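Local structure of glutathione S-transferase (Cupriavidus metallidurans, 4MK3) at residues S31-K36 with L118-L123; A125-R130 with L186-F191; C114-A119 with D179-C184; R38-E43 with Y175-V180. The protein probably conjugates glutathione to electrophilic substrates and binds the sulfinic acid form of glutathione. All blocks are in the same frame, centred on the assembly; numbering follows the deposited sequence.

Contact 1: S31-K36 with L118-L123; sequences SPYARK and LADGLL. With GSF (L-gamma-glutamyl-3-sulfino-L-alanylglycine), chain E.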
# COMPACT_ATOMS: atom_id res chain seq x y z
N SER A 31 -5.72 -3.32 -15.04
CA SER A 31 -5.27 -2.97 -13.69
C SER A 31 -3.84 -2.46 -13.73
O SER A 31 -2.94 -3.19 -14.15
CB SER A 31 -5.34 -4.17 -12.73
OG SER A 31 -4.61 -3.92 -11.52
N PRO A 32 -3.61 -1.21 -13.26
CA PRO A 32 -2.23 -0.70 -13.32
C PRO A 32 -1.33 -1.31 -12.26
O PRO A 32 -0.12 -1.44 -12.47
CB PRO A 32 -2.43 0.80 -13.11
CG PRO A 32 -3.69 0.94 -12.35
CD PRO A 32 -4.57 -0.18 -12.83
N TYR A 33 -1.92 -1.72 -11.14
CA TYR A 33 -1.15 -2.44 -10.13
C TYR A 33 -0.76 -3.81 -10.65
O TYR A 33 0.35 -4.28 -10.40
CB TYR A 33 -1.98 -2.60 -8.84
CG TYR A 33 -2.58 -1.34 -8.25
CD1 TYR A 33 -1.88 -0.53 -7.37
CD2 TYR A 33 -3.89 -1.02 -8.53
CE1 TYR A 33 -2.49 0.60 -6.82
CE2 TYR A 33 -4.49 0.08 -8.01
CZ TYR A 33 -3.81 0.88 -7.16
OH TYR A 33 -4.44 1.98 -6.62
N ALA A 34 -1.67 -4.47 -11.34
CA ALA A 34 -1.34 -5.74 -11.94
C ALA A 34 -0.34 -5.56 -13.08
O ALA A 34 0.53 -6.40 -13.28
CB ALA A 34 -2.59 -6.44 -12.45
N ARG A 35 -0.42 -4.42 -13.78
CA ARG A 35 0.54 -4.20 -14.87
C ARG A 35 1.95 -4.08 -14.32
O ARG A 35 2.89 -4.60 -14.90
CB ARG A 35 0.21 -2.96 -15.70
CG ARG A 35 1.11 -2.87 -16.93
CD ARG A 35 0.98 -1.58 -17.66
NE ARG A 35 1.64 -1.63 -18.96
CZ ARG A 35 1.58 -0.67 -19.85
NH1 ARG A 35 0.94 0.46 -19.57
NH2 ARG A 35 2.15 -0.82 -21.03
N LYS A 36 2.09 -3.41 -13.18
CA LYS A 36 3.39 -3.34 -12.52
C LYS A 36 3.98 -4.72 -12.27
O LYS A 36 5.15 -4.99 -12.56
CB LYS A 36 3.27 -2.55 -11.21
CG LYS A 36 4.56 -2.48 -10.40
CD LYS A 36 4.41 -1.65 -9.11
CE LYS A 36 3.38 -2.29 -8.20
NZ LYS A 36 3.32 -1.65 -6.85
N LEU A 118 4.98 6.34 -4.10
CA LEU A 118 4.49 7.55 -4.74
C LEU A 118 3.62 7.20 -5.94
O LEU A 118 2.53 7.74 -6.12
CB LEU A 118 5.67 8.43 -5.16
CG LEU A 118 5.36 9.71 -5.92
CD1 LEU A 118 4.40 10.60 -5.14
CD2 LEU A 118 6.66 10.43 -6.23
N ALA A 119 4.11 6.30 -6.79
CA ALA A 119 3.36 5.88 -7.97
C ALA A 119 2.06 5.17 -7.60
O ALA A 119 0.99 5.45 -8.15
CB ALA A 119 4.22 5.01 -8.85
N ASP A 120 2.15 4.26 -6.65
CA ASP A 120 0.98 3.51 -6.20
C ASP A 120 -0.03 4.47 -5.57
O ASP A 120 -1.24 4.28 -5.70
CB ASP A 120 1.39 2.46 -5.15
CG ASP A 120 2.04 1.19 -5.73
OD1 ASP A 120 2.26 1.09 -6.96
OD2 ASP A 120 2.31 0.28 -4.92
N GLY A 121 0.46 5.47 -4.86
CA GLY A 121 -0.43 6.47 -4.26
C GLY A 121 -1.16 7.32 -5.26
O GLY A 121 -2.35 7.68 -5.07
N LEU A 122 -0.48 7.68 -6.34
CA LEU A 122 -1.12 8.35 -7.47
C LEU A 122 -2.24 7.44 -8.01
O LEU A 122 -3.39 7.89 -8.20
CB LEU A 122 -0.07 8.69 -8.54
CG LEU A 122 -0.57 9.48 -9.74
CD1 LEU A 122 0.60 10.08 -10.49
CD2 LEU A 122 -1.41 8.65 -10.72
N LEU A 123 -1.94 6.16 -8.22
CA LEU A 123 -2.95 5.21 -8.65
C LEU A 123 -4.12 5.09 -7.67
O LEU A 123 -5.27 5.02 -8.10
CB LEU A 123 -2.33 3.83 -8.88
CG LEU A 123 -1.37 3.74 -10.07
CD1 LEU A 123 -0.77 2.34 -10.13
CD2 LEU A 123 -2.05 4.08 -11.35
CB1 GSF E . -4.33 -2.21 -4.71
CG1 GSF E . -4.92 -3.09 -5.80
CD1 GSF E . -6.30 -2.63 -6.23
OE1 GSF E . -6.94 -1.78 -5.65
C1 GSF E . -2.08 -3.26 -4.76
O11 GSF E . -2.09 -4.30 -5.47
O12 GSF E . -1.08 -2.50 -4.80
N1 GSF E . -2.86 -2.12 -2.76
CA1 GSF E . -3.27 -2.95 -3.90
N2 GSF E . -6.81 -3.23 -7.37
CA2 GSF E . -8.12 -2.91 -7.83
CB2 GSF E . -8.23 -3.20 -9.29
SG2 GSF E . -7.47 -2.00 -10.32
O1S GSF E . -8.13 -2.11 -11.64
O2S GSF E . -6.01 -2.28 -10.39
C2 GSF E . -9.14 -3.86 -7.23
O2 GSF E . -8.94 -5.07 -7.23
N3 GSF E . -10.30 -3.31 -6.70
CA3 GSF E . -11.32 -4.17 -6.18
C3 GSF E . -11.89 -3.66 -4.85
O31 GSF E . -12.94 -4.21 -4.40
O32 GSF E . -11.34 -2.73 -4.22

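Contact 2: A125-R130 with L186-F191; sequences AALLAR and LAYLDF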
# COMPACT_ATOMS: atom_id res chain seq x y z
N ALA A 125 -5.37 7.31 -5.76
CA ALA A 125 -6.19 8.50 -5.92
C ALA A 125 -6.96 8.45 -7.24
O ALA A 125 -8.15 8.80 -7.30
CB ALA A 125 -5.33 9.74 -5.87
N ALA A 126 -6.29 8.01 -8.30
CA ALA A 126 -6.93 7.91 -9.60
C ALA A 126 -8.06 6.88 -9.57
O ALA A 126 -9.14 7.12 -10.11
CB ALA A 126 -5.89 7.55 -10.67
N LEU A 127 -7.83 5.72 -8.96
CA LEU A 127 -8.88 4.73 -8.82
C LEU A 127 -10.07 5.28 -8.06
O LEU A 127 -11.21 5.07 -8.46
CB LEU A 127 -8.37 3.45 -8.15
CG LEU A 127 -8.06 2.27 -9.07
CD1 LEU A 127 -9.28 1.80 -9.88
CD2 LEU A 127 -6.91 2.64 -9.97
N LEU A 128 -9.83 5.96 -6.96
CA LEU A 128 -10.93 6.55 -6.21
C LEU A 128 -11.72 7.55 -7.04
O LEU A 128 -12.95 7.62 -6.95
CB LEU A 128 -10.45 7.18 -4.91
CG LEU A 128 -10.12 6.17 -3.80
CD1 LEU A 128 -9.33 6.84 -2.66
CD2 LEU A 128 -11.36 5.49 -3.26
N ALA A 129 -11.02 8.34 -7.84
CA ALA A 129 -11.71 9.31 -8.69
C ALA A 129 -12.54 8.59 -9.73
O ALA A 129 -13.65 9.02 -10.03
CB ALA A 129 -10.72 10.24 -9.34
N ARG A 130 -12.03 7.50 -10.28
CA ARG A 130 -12.79 6.73 -11.26
C ARG A 130 -13.98 6.00 -10.62
O ARG A 130 -15.09 5.98 -11.16
CB ARG A 130 -11.88 5.74 -11.98
CG ARG A 130 -12.63 4.83 -12.95
CD ARG A 130 -11.68 4.13 -13.89
NE ARG A 130 -12.37 3.09 -14.67
CZ ARG A 130 -13.08 3.32 -15.76
NH1 ARG A 130 -13.22 4.55 -16.23
NH2 ARG A 130 -13.66 2.30 -16.39
N LEU A 186 1.83 6.62 -15.09
CA LEU A 186 1.65 7.61 -16.14
C LEU A 186 0.84 7.05 -17.30
O LEU A 186 -0.05 7.72 -17.82
CB LEU A 186 3.01 8.11 -16.63
CG LEU A 186 3.87 8.86 -15.62
CD1 LEU A 186 5.20 9.21 -16.26
CD2 LEU A 186 3.13 10.10 -15.13
N ALA A 187 1.10 5.79 -17.67
CA ALA A 187 0.33 5.15 -18.71
C ALA A 187 -1.14 4.98 -18.32
O ALA A 187 -2.04 5.05 -19.16
CB ALA A 187 0.95 3.78 -19.06
N TYR A 188 -1.39 4.75 -17.03
CA TYR A 188 -2.76 4.65 -16.56
C TYR A 188 -3.51 5.97 -16.71
O TYR A 188 -4.67 5.99 -17.13
CB TYR A 188 -2.84 4.17 -15.11
CG TYR A 188 -4.25 3.93 -14.66
CD1 TYR A 188 -4.96 2.82 -15.10
CD2 TYR A 188 -4.88 4.78 -13.77
CE1 TYR A 188 -6.26 2.59 -14.69
CE2 TYR A 188 -6.16 4.55 -13.35
CZ TYR A 188 -6.84 3.45 -13.80
OH TYR A 188 -8.15 3.21 -13.39
N LEU A 189 -2.84 7.08 -16.39
CA LEU A 189 -3.44 8.39 -16.62
C LEU A 189 -3.72 8.61 -18.10
O LEU A 189 -4.79 9.09 -18.45
CB LEU A 189 -2.54 9.48 -16.06
CG LEU A 189 -2.39 9.56 -14.54
CD1 LEU A 189 -1.47 10.74 -14.16
CD2 LEU A 189 -3.71 9.67 -13.80
N ASP A 190 -2.78 8.26 -18.98
CA ASP A 190 -3.06 8.34 -20.43
C ASP A 190 -4.33 7.57 -20.85
O ASP A 190 -5.11 8.01 -21.69
CB ASP A 190 -1.89 7.78 -21.25
CG ASP A 190 -0.64 8.63 -21.22
OD1 ASP A 190 -0.68 9.87 -21.01
OD2 ASP A 190 0.45 8.05 -21.43
N PHE A 191 -4.49 6.40 -20.24
CA PHE A 191 -5.56 5.48 -20.57
C PHE A 191 -6.90 5.93 -20.01
O PHE A 191 -7.88 6.00 -20.74
CB PHE A 191 -5.17 4.09 -20.01
CG PHE A 191 -6.19 3.01 -20.22
CD1 PHE A 191 -6.61 2.67 -21.49
CD2 PHE A 191 -6.70 2.31 -19.14
CE1 PHE A 191 -7.55 1.66 -21.67
CE2 PHE A 191 -7.63 1.31 -19.32
CZ PHE A 191 -8.05 0.99 -20.59

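Contact 3: C114-A119 with D179-C184; sequences CWEALA and DVAVGC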
# COMPACT_ATOMS: atom_id res chain seq x y z
N CYS A 114 10.18 4.06 -1.99
CA CYS A 114 9.43 5.29 -1.84
C CYS A 114 8.88 5.76 -3.19
O CYS A 114 7.73 6.19 -3.29
CB CYS A 114 10.28 6.34 -1.15
SG CYS A 114 9.40 7.88 -0.86
N TRP A 115 9.67 5.64 -4.25
CA TRP A 115 9.17 5.88 -5.59
C TRP A 115 7.96 5.01 -5.89
O TRP A 115 6.97 5.48 -6.46
CB TRP A 115 10.24 5.61 -6.64
CG TRP A 115 11.14 6.76 -6.96
CD1 TRP A 115 12.45 6.93 -6.58
CD2 TRP A 115 10.80 7.89 -7.76
NE1 TRP A 115 12.93 8.13 -7.09
CE2 TRP A 115 11.93 8.72 -7.82
CE3 TRP A 115 9.63 8.28 -8.43
CZ2 TRP A 115 11.94 9.92 -8.54
CZ3 TRP A 115 9.66 9.47 -9.16
CH2 TRP A 115 10.80 10.27 -9.19
N GLU A 116 8.03 3.73 -5.54
CA GLU A 116 6.90 2.84 -5.78
C GLU A 116 5.67 3.29 -5.00
O GLU A 116 4.56 3.29 -5.52
CB GLU A 116 7.26 1.40 -5.43
CG GLU A 116 6.09 0.43 -5.63
CD GLU A 116 6.38 -0.99 -5.13
OE1 GLU A 116 7.17 -1.16 -4.18
OE2 GLU A 116 5.83 -1.95 -5.71
N ALA A 117 5.87 3.71 -3.76
CA ALA A 117 4.75 4.21 -2.95
C ALA A 117 4.15 5.47 -3.55
O ALA A 117 2.92 5.68 -3.48
CB ALA A 117 5.20 4.44 -1.53
N LEU A 118 4.98 6.34 -4.10
CA LEU A 118 4.49 7.55 -4.74
C LEU A 118 3.62 7.20 -5.94
O LEU A 118 2.53 7.74 -6.12
CB LEU A 118 5.67 8.43 -5.16
CG LEU A 118 5.36 9.71 -5.92
CD1 LEU A 118 4.40 10.60 -5.14
CD2 LEU A 118 6.66 10.43 -6.23
N ALA A 119 4.11 6.30 -6.79
CA ALA A 119 3.36 5.88 -7.97
C ALA A 119 2.06 5.17 -7.60
O ALA A 119 0.99 5.45 -8.15
CB ALA A 119 4.22 5.01 -8.85
N ASP A 179 11.03 2.90 -11.73
CA ASP A 179 10.65 3.23 -13.10
C ASP A 179 9.45 2.45 -13.56
O ASP A 179 8.54 3.00 -14.21
CB ASP A 179 11.86 2.98 -14.00
CG ASP A 179 13.06 3.73 -13.52
OD1 ASP A 179 13.07 4.99 -13.65
OD2 ASP A 179 13.97 3.08 -12.98
N VAL A 180 9.42 1.15 -13.26
CA VAL A 180 8.25 0.34 -13.60
C VAL A 180 6.97 0.96 -13.03
O VAL A 180 5.98 1.13 -13.74
CB VAL A 180 8.41 -1.10 -13.06
CG1 VAL A 180 7.17 -1.93 -13.33
CG2 VAL A 180 9.62 -1.78 -13.65
N ALA A 181 7.02 1.30 -11.75
CA ALA A 181 5.85 1.79 -11.05
C ALA A 181 5.40 3.13 -11.63
O ALA A 181 4.21 3.35 -11.90
CB ALA A 181 6.14 1.88 -9.57
N VAL A 182 6.34 4.05 -11.84
CA VAL A 182 6.02 5.35 -12.42
C VAL A 182 5.48 5.21 -13.84
O VAL A 182 4.46 5.81 -14.18
CB VAL A 182 7.26 6.29 -12.38
CG1 VAL A 182 7.00 7.55 -13.19
CG2 VAL A 182 7.61 6.62 -10.92
N GLY A 183 6.09 4.34 -14.64
CA GLY A 183 5.62 4.12 -15.99
C GLY A 183 4.20 3.61 -16.05
O GLY A 183 3.39 3.98 -16.91
N CYS A 184 3.88 2.69 -15.14
CA CYS A 184 2.53 2.16 -15.05
C CYS A 184 1.50 3.22 -14.65
O CYS A 184 0.37 3.25 -15.18
CB CYS A 184 2.47 0.97 -14.09
SG CYS A 184 3.25 -0.54 -14.78

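Contact 4: R38-E43 with Y175-V180; sequences RVVLAE and YTLADV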
# COMPACT_ATOMS: atom_id res chain seq x y z
N ARG A 38 3.09 -7.58 -13.80
CA ARG A 38 3.35 -8.24 -15.06
C ARG A 38 4.64 -7.73 -15.71
O ARG A 38 5.38 -8.51 -16.30
CB ARG A 38 2.16 -8.07 -15.99
CG ARG A 38 0.90 -8.69 -15.43
CD ARG A 38 -0.25 -8.41 -16.33
NE ARG A 38 -0.04 -9.04 -17.62
CZ ARG A 38 -0.59 -8.61 -18.74
NH1 ARG A 38 -1.33 -7.52 -18.71
NH2 ARG A 38 -0.38 -9.25 -19.88
N VAL A 39 4.90 -6.44 -15.60
CA VAL A 39 6.16 -5.89 -16.12
C VAL A 39 7.35 -6.50 -15.37
O VAL A 39 8.32 -6.92 -15.99
CB VAL A 39 6.16 -4.36 -16.07
CG1 VAL A 39 7.58 -3.81 -16.30
CG2 VAL A 39 5.17 -3.79 -17.10
N VAL A 40 7.26 -6.58 -14.05
CA VAL A 40 8.32 -7.20 -13.28
C VAL A 40 8.51 -8.64 -13.75
O VAL A 40 9.62 -9.08 -14.04
CB VAL A 40 8.02 -7.17 -11.77
CG1 VAL A 40 9.01 -8.04 -11.01
CG2 VAL A 40 8.07 -5.72 -11.26
N LEU A 41 7.43 -9.42 -13.84
CA LEU A 41 7.58 -10.81 -14.26
C LEU A 41 8.19 -10.95 -15.64
O LEU A 41 9.00 -11.82 -15.89
CB LEU A 41 6.23 -11.54 -14.20
CG LEU A 41 5.68 -11.68 -12.78
CD1 LEU A 41 4.22 -12.04 -12.79
CD2 LEU A 41 6.45 -12.75 -12.02
N ALA A 42 7.82 -10.06 -16.56
CA ALA A 42 8.40 -10.08 -17.89
C ALA A 42 9.89 -9.72 -17.87
O ALA A 42 10.70 -10.37 -18.52
CB ALA A 42 7.65 -9.13 -18.79
N GLU A 43 10.23 -8.67 -17.13
CA GLU A 43 11.63 -8.26 -17.05
C GLU A 43 12.50 -9.38 -16.48
O GLU A 43 13.64 -9.57 -16.92
CB GLU A 43 11.78 -7.00 -16.18
CG GLU A 43 11.10 -5.75 -16.70
CD GLU A 43 11.81 -5.05 -17.83
OE1 GLU A 43 12.93 -5.47 -18.22
OE2 GLU A 43 11.25 -4.05 -18.35
N TYR A 175 17.65 1.27 -14.42
CA TYR A 175 16.23 0.94 -14.39
C TYR A 175 15.92 0.06 -13.18
O TYR A 175 16.61 -0.94 -12.95
CB TYR A 175 15.92 0.19 -15.66
CG TYR A 175 14.50 -0.29 -15.92
CD1 TYR A 175 13.51 0.57 -16.35
CD2 TYR A 175 14.20 -1.63 -15.81
CE1 TYR A 175 12.25 0.10 -16.64
CE2 TYR A 175 12.93 -2.10 -16.11
CZ TYR A 175 11.97 -1.23 -16.53
OH TYR A 175 10.73 -1.69 -16.87
N THR A 176 14.91 0.46 -12.43
CA THR A 176 14.49 -0.25 -11.23
C THR A 176 12.97 -0.32 -11.16
O THR A 176 12.24 0.20 -12.01
CB THR A 176 14.97 0.47 -9.94
OG1 THR A 176 14.28 1.72 -9.81
CG2 THR A 176 16.48 0.69 -9.93
N LEU A 177 12.49 -0.96 -10.10
CA LEU A 177 11.06 -0.99 -9.83
C LEU A 177 10.46 0.40 -9.74
O LEU A 177 9.27 0.58 -10.00
CB LEU A 177 10.83 -1.78 -8.54
CG LEU A 177 9.38 -1.92 -8.05
CD1 LEU A 177 8.51 -2.64 -9.07
CD2 LEU A 177 9.35 -2.67 -6.72
N ALA A 178 11.25 1.41 -9.35
CA ALA A 178 10.75 2.77 -9.34
C ALA A 178 10.23 3.18 -10.71
O ALA A 178 9.12 3.74 -10.84
CB ALA A 178 11.85 3.74 -8.88
N ASP A 179 11.03 2.90 -11.73
CA ASP A 179 10.65 3.23 -13.10
C ASP A 179 9.45 2.45 -13.56
O ASP A 179 8.54 3.00 -14.21
CB ASP A 179 11.86 2.98 -14.00
CG ASP A 179 13.06 3.73 -13.52
OD1 ASP A 179 13.07 4.99 -13.65
OD2 ASP A 179 13.97 3.08 -12.98
N VAL A 180 9.42 1.15 -13.26
CA VAL A 180 8.25 0.34 -13.60
C VAL A 180 6.97 0.96 -13.03
O VAL A 180 5.98 1.13 -13.74
CB VAL A 180 8.41 -1.10 -13.06
CG1 VAL A 180 7.17 -1.93 -13.33
CG2 VAL A 180 9.62 -1.78 -13.65

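Contact 1: S31-K36 with L118-L123
Pro32, Tyr33 and Lys36, on the first helix of the thioredoxin-like domain of the glutathione S-transferase fold, meet Leu123 and Asp120 on the long helix 106-134 of the all-helical domain, so this part of the glutathione site is also a domain interface. The two short helix segments run nearly antiparallel, at 154°, with axes 11.1 Å apart, a gap wide enough to be filled by large side chains. The Tyr33 ring is sandwiched: Leu123 CD1 makes a CH-pi contact over one face, 4.3 Å from the ring centroid, while CB1 of the ligand lies over the centre of the opposite face and its sulfinate atom O2S meets the ring edge in plane. With CG anti to the carbonyl carbon (chi1 -52°), the ring swings toward helix 106-134, where its OH finds Asp124 OD1. Leu123 serves a second partner as well, since its methyl CD2 slides past the pyrrolidine and comes 3.7 Å from Pro32 CG. Just before the helix, Ser31 OG caps it by accepting from Ala34 N at 3.0 Å and also faces the sulfinate, at a distance too short to be taken literally. The helix N-terminus would probably favour that negative charge. Further along helix 32-44 the same interface holds a buried salt bridge. Lys36, bent at chi3, crosses Asp120 at about a right angle; Glu116 and Ser85 also hold its amine, and Arg86 takes Asp120 OD2. Lys36 NZ sits 2.9 Å from Asp120 OD1, reaching the syn lone pair of that oxygen.

Contact 2: A125-R130 with L186-F191
Tyr188 pushes its ring from helix 177-192 into a hollow on helix 106-134 that is lined by Ala126, Leu127 and Arg130, a local example of a large knob matched to small and flexible neighbours. The two segments run nearly parallel, crossing at 20° with axes 11.6 Å apart, and the ring spans that gap. The floor of the hollow is the small methyl of Ala126, whose CB meets the ring edge 4.0 Å from Tyr188 CE2. Leu127 crosses the ring at about a right angle and rests CD2 3.9 Å from Tyr188 CZ; a chi1 of -101°, well off the staggered value, lets CD2 lean against the phenol end. Past that end, the extended chain of Arg130 brings CD 3.7 Å from Tyr188 OH. Leu189 adds a looser touch, its CD2 4.4 Å from Ala126 CB. On the domain-interface side, Pro32 and Leu123 pack against the same ring. With an alanine here in place of Tyr188, Ala126, Leu127 and Pro32 would probably lose their shared partner and a gap would open between the two helices. No hydrogen bond joins the two segments, so the fit between these helices of the C-terminal domain rests on shape and apolar contact, even around the tyrosine hydroxyl.

Contact 3: C114-A119 with D179-C184
Ala119 and Ala181 bring two helices of the all-helical C-terminal domain, 106-134 and 177-192, close together in the protein interior. Small-residue packing is the first kind of interaction. The segments run almost parallel, at 12°, and their axes approach to 8.3 Å, a spacing that short side chains permit. Ala119 CB sits 3.7 Å from Ala181 CB and 3.5 Å from the backbone atom Ala181 O, so one methyl presses on both the side chain and the main chain of the opposing turn. From the other direction, Ala181 CB lies 4.0 Å from Glu116 CA, and the aliphatic CG of Glu116 passes alongside it.

The second kind is aromatic to aliphatic. Val182 has CG1 anti to the backbone N (chi1 171°), which leaves CG2 facing the indole: CG2 is 3.6 Å from Trp115 CE3, on the six-membered ring, and approaches the ring system obliquely. Behind this pair Met160 of helix 143-164 backs Trp115, and Phe208 of helix 203-212 backs Val182.

Charge is the third kind, and its partners lie outside the two segments. The extended chain of Glu116 carries its carboxylate away from the alanines, where OE1 pairs with Arg113 and OE2 meets Lys36 of helix 32-44. On another flank of the same helix, Ala117 packs on Val87 of the second subunit. The split is clear: between the two helices there is no hydrogen bond, and close apolar packing joins them, whereas the buried acid is satisfied by basic partners beyond the interface and links this helix pair to the N-terminal domain.

Contact 4: R38-E43 with Y175-V180
Glu43 and Tyr175 approach from opposite directions across the domain interface, the carboxylate turned 54° from the plane of the phenol. Glu43 is bent at chi2 (-77°), which folds its carboxylate back beside the ring, with CD 3.6 Å from Tyr175 CE2. The Tyr175 OH donates a weak hydrogen bond to Glu43 OE2, at 2.8 Å. That same oxygen has stronger claims elsewhere, from Ser217 OG and from Arg215 NE, and Arg215 also makes a cation-pi contact with Tyr175. A glutamine in place of Glu43 is likely to leave Arg215 without its negative mate and to weaken the tie between the helix and the residues around Tyr175.

Beside this polar corner the contact is apolar. Val39 and Val180 point at each other tip to tip, their CG1 methyls 3.5 Å apart, while Val40 and Leu177 meet at a slant, with Val40 CG2 3.8 Å from Leu177 CD1.

The opposing helix begins within this contact, and its start is fixed by a capping box: Thr176 N gives a bond of 2.8 Å to the anti lone pair of Asp179 OD2, and Ala178 N gives one of 3.1 Å to Thr176 OG1. A capping box at this helix is a known feature of glutathione transferases, and here it probably helps to define the start of the helix that carries Leu177 and Val180.

Around the contact, helix 216-219 covers Val39 and Tyr175 through Phe218, helix 203-212 backs Tyr175 through Ile212, and helix 106-134 receives Leu177 at Val112, so helix 32-44 is packed into a cluster of C-terminal helices.

How the contacts relate
Three helices account for all four contacts. Contacts 1 and 4 join helix 32-44 of the N-terminal domain to helices 106-134 and 177-192 respectively, whereas contacts 2 and 3 pair those two helices with each other inside the C-terminal domain. Contact 1 lies about 2 Å from the centre of the chain. Measured between centres, contact 3 is about 7 Å from it, contact 2 about 9 Å and contact 4 about 12 Å; contacts 2 and 4 are about 19 Å apart on opposite sides of the middle. Along the chain 31-36 and 38-43 come first, then 114-119, 118-123 and 125-130, and last 175-180, 179-184 and 186-191. The glutathione site thus borders packing that spans both domains.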